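Local coordinates for protein uncharacterized N-acetyltransferase D2E76_00625 (Mycobacteroides abscessus, PDB 6YCA) that probably transfers acetyl groups from acetyl-CoA to amine substrates as a GCN5-related N-acetyltransferase of the Eis type, yet is unable to modify aminoglycosides, at residues S371-E383 and I396-P409. Sequence-based numbering, arbitrary orientation.
With SO4 (sulfate ion), chain J; SO4 (sulfate ion), chain B.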
loop_
_atom_site.group_PDB
_atom_site.type_symbol
_atom_site.label_atom_id
_atom_site.label_comp_id
_atom_site.label_asym_id
_atom_site.label_seq_id
_atom_site.Cartn_x
_atom_site.Cartn_y
_atom_site.Cartn_z
ATOM N N SER A 371 15.817 -35.135 4.889
ATOM C CA SER A 371 15.021 -34.370 3.932
ATOM C C SER A 371 14.317 -35.289 2.943
ATOM O O SER A 371 13.192 -35.004 2.513
ATOM C CB SER A 371 15.890 -33.340 3.212
ATOM O OG SER A 371 16.428 -32.399 4.126
ATOM N N VAL A 372 14.969 -36.392 2.565
ATOM C CA VAL A 372 14.367 -37.357 1.650
ATOM C C VAL A 372 13.453 -38.342 2.369
ATOM O O VAL A 372 12.535 -38.894 1.745
ATOM C CB VAL A 372 15.472 -38.175 0.961
ATOM C CG1 VAL A 372 14.902 -39.022 -0.159
ATOM C CG2 VAL A 372 16.552 -37.269 0.442
ATOM N N TYR A 373 13.659 -38.545 3.674
ATOM C CA TYR A 373 13.106 -39.717 4.347
ATOM C C TYR A 373 11.585 -39.781 4.241
ATOM O O TYR A 373 11.015 -40.867 4.078
ATOM C CB TYR A 373 13.546 -39.744 5.812
ATOM C CG TYR A 373 12.959 -40.905 6.577
ATOM C CD1 TYR A 373 13.481 -42.181 6.435
ATOM C CD2 TYR A 373 11.862 -40.733 7.408
ATOM C CE1 TYR A 373 12.943 -43.252 7.115
ATOM C CE2 TYR A 373 11.313 -41.801 8.094
ATOM C CZ TYR A 373 11.859 -43.059 7.943
ATOM O OH TYR A 373 11.325 -44.129 8.618
ATOM N N LEU A 374 10.913 -38.636 4.311
ATOM C CA LEU A 374 9.457 -38.607 4.325
ATOM C C LEU A 374 8.841 -38.487 2.940
ATOM O O LEU A 374 7.611 -38.432 2.827
ATOM C CB LEU A 374 8.953 -37.482 5.232
ATOM C CG LEU A 374 9.235 -37.693 6.722
ATOM C CD1 LEU A 374 8.672 -36.548 7.550
ATOM C CD2 LEU A 374 8.690 -39.038 7.197
ATOM N N GLY A 375 9.657 -38.449 1.890
ATOM C CA GLY A 375 9.161 -38.292 0.541
ATOM C C GLY A 375 9.017 -36.858 0.088
ATOM O O GLY A 375 8.534 -36.625 -1.027
ATOM N N GLY A 376 9.411 -35.893 0.920
ATOM C CA GLY A 376 9.323 -34.486 0.580
ATOM C C GLY A 376 10.425 -33.968 -0.300
ATOM O O GLY A 376 10.367 -32.809 -0.713
ATOM N N ASN A 377 11.432 -34.791 -0.580
ATOM C CA ASN A 377 12.510 -34.434 -1.488
ATOM C C ASN A 377 12.975 -35.704 -2.178
ATOM O O ASN A 377 12.791 -36.813 -1.670
ATOM C CB ASN A 377 13.693 -33.798 -0.753
ATOM C CG ASN A 377 13.349 -32.458 -0.143
ATOM O OD1 ASN A 377 13.528 -31.408 -0.765
ATOM N ND2 ASN A 377 12.853 -32.485 1.087
ATOM N N THR A 378 13.587 -35.534 -3.340
ATOM C CA THR A 378 14.122 -36.663 -4.080
ATOM C C THR A 378 15.641 -36.600 -4.099
ATOM O O THR A 378 16.249 -35.563 -3.820
ATOM C CB THR A 378 13.578 -36.697 -5.513
ATOM O OG1 THR A 378 13.972 -35.506 -6.208
ATOM C CG2 THR A 378 12.068 -36.800 -5.497
ATOM N N TRP A 379 16.251 -37.733 -4.437
ATOM C CA TRP A 379 17.704 -37.789 -4.491
ATOM C C TRP A 379 18.254 -36.940 -5.629
ATOM O O TRP A 379 19.342 -36.368 -5.497
ATOM C CB TRP A 379 18.162 -39.239 -4.627
ATOM C CG TRP A 379 17.848 -40.069 -3.428
ATOM C CD1 TRP A 379 16.804 -40.938 -3.283
ATOM C CD2 TRP A 379 18.580 -40.113 -2.198
ATOM N NE1 TRP A 379 16.842 -41.521 -2.038
ATOM C CE2 TRP A 379 17.923 -41.033 -1.351
ATOM C CE3 TRP A 379 19.730 -39.466 -1.729
ATOM C CZ2 TRP A 379 18.375 -41.321 -0.064
ATOM C CZ3 TRP A 379 20.176 -39.752 -0.447
ATOM C CH2 TRP A 379 19.500 -40.671 0.368
ATOM N N THR A 380 17.516 -36.826 -6.737
ATOM C CA THR A 380 18.015 -36.052 -7.870
ATOM C C THR A 380 18.167 -34.587 -7.505
ATOM O O THR A 380 19.179 -33.960 -7.834
ATOM C CB THR A 380 17.080 -36.187 -9.068
ATOM O OG1 THR A 380 16.791 -37.571 -9.302
ATOM C CG2 THR A 380 17.735 -35.595 -10.305
ATOM N N ARG A 381 17.173 -34.019 -6.826
ATOM C CA ARG A 381 17.247 -32.596 -6.521
ATOM C C ARG A 381 18.276 -32.305 -5.440
ATOM O O ARG A 381 18.964 -31.281 -5.503
ATOM C CB ARG A 381 15.868 -32.047 -6.177
ATOM C CG ARG A 381 14.917 -32.052 -7.365
ATOM C CD ARG A 381 15.482 -31.243 -8.518
ATOM N NE ARG A 381 14.511 -31.070 -9.593
ATOM C CZ ARG A 381 14.800 -30.554 -10.783
ATOM N NH1 ARG A 381 16.039 -30.160 -11.052
ATOM N NH2 ARG A 381 13.853 -30.436 -11.707
ATOM N N LEU A 382 18.426 -33.201 -4.464
ATOM C CA LEU A 382 19.462 -32.996 -3.459
ATOM C C LEU A 382 20.850 -33.197 -4.054
ATOM O O LEU A 382 21.802 -32.510 -3.667
ATOM C CB LEU A 382 19.227 -33.900 -2.249
ATOM C CG LEU A 382 18.083 -33.438 -1.339
ATOM C CD1 LEU A 382 18.052 -34.237 -0.061
ATOM C CD2 LEU A 382 18.177 -31.954 -1.036
ATOM N N GLU A 383 20.987 -34.139 -4.995
ATOM C CA GLU A 383 22.247 -34.274 -5.721
ATOM C C GLU A 383 22.563 -33.007 -6.501
ATOM O O GLU A 383 23.728 -32.604 -6.607
ATOM C CB GLU A 383 22.183 -35.465 -6.673
ATOM C CG GLU A 383 23.468 -35.700 -7.456
ATOM C CD GLU A 383 23.244 -36.541 -8.697
ATOM O OE1 GLU A 383 22.097 -36.551 -9.204
ATOM O OE2 GLU A 383 24.208 -37.189 -9.165
ATOM N N ILE A 396 21.425 -42.757 -8.574
ATOM C CA ILE A 396 20.464 -41.740 -8.154
ATOM C C ILE A 396 19.051 -42.116 -8.582
ATOM O O ILE A 396 18.102 -42.011 -7.796
ATOM C CB ILE A 396 20.871 -40.352 -8.678
ATOM C CG1 ILE A 396 22.171 -39.879 -8.019
ATOM C CG2 ILE A 396 19.733 -39.359 -8.452
ATOM C CD1 ILE A 396 22.068 -39.632 -6.529
ATOM N N ARG A 397 18.879 -42.548 -9.836
ATOM C CA ARG A 397 17.535 -42.932 -10.270
ATOM C C ARG A 397 17.033 -44.182 -9.558
ATOM O O ARG A 397 15.848 -44.268 -9.211
ATOM C CB ARG A 397 17.359 -43.021 -11.792
ATOM C CG ARG A 397 17.396 -41.685 -12.528
ATOM C CD ARG A 397 17.011 -41.858 -13.996
ATOM N NE ARG A 397 16.889 -40.579 -14.699
ATOM C CZ ARG A 397 17.898 -39.973 -15.315
ATOM N NH1 ARG A 397 19.098 -40.540 -15.305
ATOM N NH2 ARG A 397 17.717 -38.811 -15.936
ATOM N N ALA A 398 17.918 -45.155 -9.326
ATOM C CA ALA A 398 17.526 -46.368 -8.609
ATOM C C ALA A 398 17.090 -46.055 -7.182
ATOM O O ALA A 398 16.148 -46.666 -6.662
ATOM C CB ALA A 398 18.673 -47.381 -8.610
ATOM N N ALA A 399 17.789 -45.133 -6.520
ATOM C CA ALA A 399 17.382 -44.738 -5.180
ATOM C C ALA A 399 16.042 -44.022 -5.213
ATOM O O ALA A 399 15.179 -44.263 -4.359
ATOM C CB ALA A 399 18.439 -43.840 -4.549
ATOM N N ASP A 400 15.852 -43.135 -6.196
ATOM C CA ASP A 400 14.576 -42.439 -6.331
ATOM C C ASP A 400 13.437 -43.397 -6.658
ATOM O O ASP A 400 12.297 -43.172 -6.230
ATOM C CB ASP A 400 14.670 -41.325 -7.379
ATOM C CG ASP A 400 15.256 -40.039 -6.819
ATOM O OD1 ASP A 400 15.017 -39.745 -5.629
ATOM O OD2 ASP A 400 15.928 -39.308 -7.578
ATOM N N ALA A 401 13.721 -44.468 -7.407
ATOM C CA ALA A 401 12.691 -45.463 -7.685
ATOM C C ALA A 401 12.229 -46.145 -6.403
ATOM O O ALA A 401 11.038 -46.437 -6.238
ATOM C CB ALA A 401 13.204 -46.485 -8.697
ATOM N N LEU A 402 13.161 -46.392 -5.478
ATOM C CA LEU A 402 12.822 -47.044 -4.218
ATOM C C LEU A 402 12.054 -46.105 -3.298
ATOM O O LEU A 402 11.036 -46.490 -2.710
ATOM C CB LEU A 402 14.097 -47.522 -3.524
ATOM C CG LEU A 402 14.744 -48.803 -4.050
ATOM C CD1 LEU A 402 16.065 -49.067 -3.343
ATOM C CD2 LEU A 402 13.799 -49.986 -3.900
ATOM N N PHE A 403 12.533 -44.867 -3.155
ATOM C CA PHE A 403 12.025 -43.931 -2.158
ATOM C C PHE A 403 10.792 -43.150 -2.602
ATOM O O PHE A 403 10.211 -42.438 -1.776
ATOM C CB PHE A 403 13.126 -42.948 -1.749
ATOM C CG PHE A 403 14.148 -43.528 -0.815
ATOM C CD1 PHE A 403 15.054 -44.477 -1.258
ATOM C CD2 PHE A 403 14.211 -43.112 0.506
ATOM C CE1 PHE A 403 15.996 -45.008 -0.400
ATOM C CE2 PHE A 403 15.155 -43.638 1.372
ATOM C CZ PHE A 403 16.050 -44.586 0.918
ATOM N N SER A 404 10.383 -43.260 -3.865
ATOM C CA SER A 404 9.304 -42.430 -4.388
ATOM C C SER A 404 8.011 -42.646 -3.608
ATOM O O SER A 404 7.722 -43.755 -3.145
ATOM C CB SER A 404 9.060 -42.769 -5.859
ATOM O OG SER A 404 8.596 -44.106 -6.015
ATOM N N THR A 405 7.253 -41.560 -3.432
ATOM C CA THR A 405 5.941 -41.588 -2.796
ATOM C C THR A 405 4.950 -40.790 -3.637
ATOM O O THR A 405 5.329 -39.919 -4.421
ATOM C CB THR A 405 5.977 -41.006 -1.374
ATOM O OG1 THR A 405 6.372 -39.630 -1.429
ATOM C CG2 THR A 405 6.949 -41.776 -0.501
ATOM N N GLY A 406 3.665 -41.080 -3.445
ATOM C CA GLY A 406 2.629 -40.437 -4.229
ATOM C C GLY A 406 2.164 -39.099 -3.689
ATOM O O GLY A 406 1.648 -38.265 -4.439
ATOM N N THR A 407 2.341 -38.876 -2.390
ATOM C CA THR A 407 1.895 -37.652 -1.741
ATOM C C THR A 407 3.069 -36.969 -1.061
ATOM O O THR A 407 3.959 -37.633 -0.517
ATOM C CB THR A 407 0.805 -37.939 -0.698
ATOM O OG1 THR A 407 1.329 -38.798 0.325
ATOM C CG2 THR A 407 -0.404 -38.603 -1.351
ATOM N N GLN A 408 3.067 -35.644 -1.096
ATOM C CA GLN A 408 4.054 -34.895 -0.344
ATOM C C GLN A 408 3.734 -34.993 1.146
ATOM O O GLN A 408 2.570 -34.861 1.543
ATOM C CB GLN A 408 4.045 -33.433 -0.777
ATOM C CG GLN A 408 4.733 -33.193 -2.106
ATOM C CD GLN A 408 6.236 -33.314 -2.004
ATOM O OE1 GLN A 408 6.869 -32.664 -1.170
ATOM N NE2 GLN A 408 6.820 -34.158 -2.848
ATOM N N PRO A 409 4.737 -35.222 1.989
ATOM C CA PRO A 409 4.481 -35.329 3.426
ATOM C C PRO A 409 4.080 -33.984 4.001
ATOM O O PRO A 409 4.452 -32.925 3.492
ATOM C CB PRO A 409 5.832 -35.776 3.985
ATOM C CG PRO A 409 6.814 -35.206 3.028
ATOM C CD PRO A 409 6.171 -35.299 1.676
HETATM S S SO4 J . 1.725 -42.522 -0.789
HETATM O O1 SO4 J . 0.865 -42.309 0.371
HETATM O O2 SO4 J . 0.972 -42.238 -2.007
HETATM O O3 SO4 J . 2.186 -43.908 -0.814
HETATM O O4 SO4 J . 2.875 -41.630 -0.705
HETATM S S SO4 B . 13.757 -38.170 -13.612
HETATM O O1 SO4 B . 12.745 -39.159 -13.998
HETATM O O2 SO4 B . 13.102 -36.958 -13.130
HETATM O O3 SO4 B . 14.621 -38.708 -12.564
HETATM O O4 SO4 B . 14.591 -37.837 -14.764
#
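With CG turned away from its own carbonyl carbon (chi1 -83°), Asp400 reaches from helix 396-403 to the start of helix 379-383, while Trp379, of like first torsion (chi1 -66°), lowers its indole onto the other helix. The carboxylate grips that helix start with both oxygens: Asp400 OD1 accepts Trp379 N at 2.6 Å through its syn lone pair, and Asp400 OD2 takes Thr380 OG1 at 2.6 Å, with a weak bond from Thr380 N. These bonds fix the rotation of the carboxylate, and the N-H groups at the start of helix 379-383 would probably favour the negative charge of Asp400. Thr378 occupies the N-cap position, its OG1 bonded to Gly406 O of the second subunit. Ala399 CB makes a CH-pi contact over the five-membered ring of Trp379, 3.8 Å from its centroid. The edge of the Trp379 indole points at the face of Phe403, a T-shaped pair with planes at 85° and Trp379 NE1 3.5 Å from Phe403 CD1. Both helices belong to the sterol carrier protein-like domain, where Ile362, Val364 and Val388 of its sheet also pack on Trp379. Further along, Pro409 lies against the turn after helix 366-373, its CG 3.3 Å from Leu374 O and its CD 3.4 Å from Gly376 N. At the other end, Ile396 CG2 touches Thr380 OG1, and Ile396 CG1 meets the carboxylate of Glu383, 3.5 Å from Glu383 OE1.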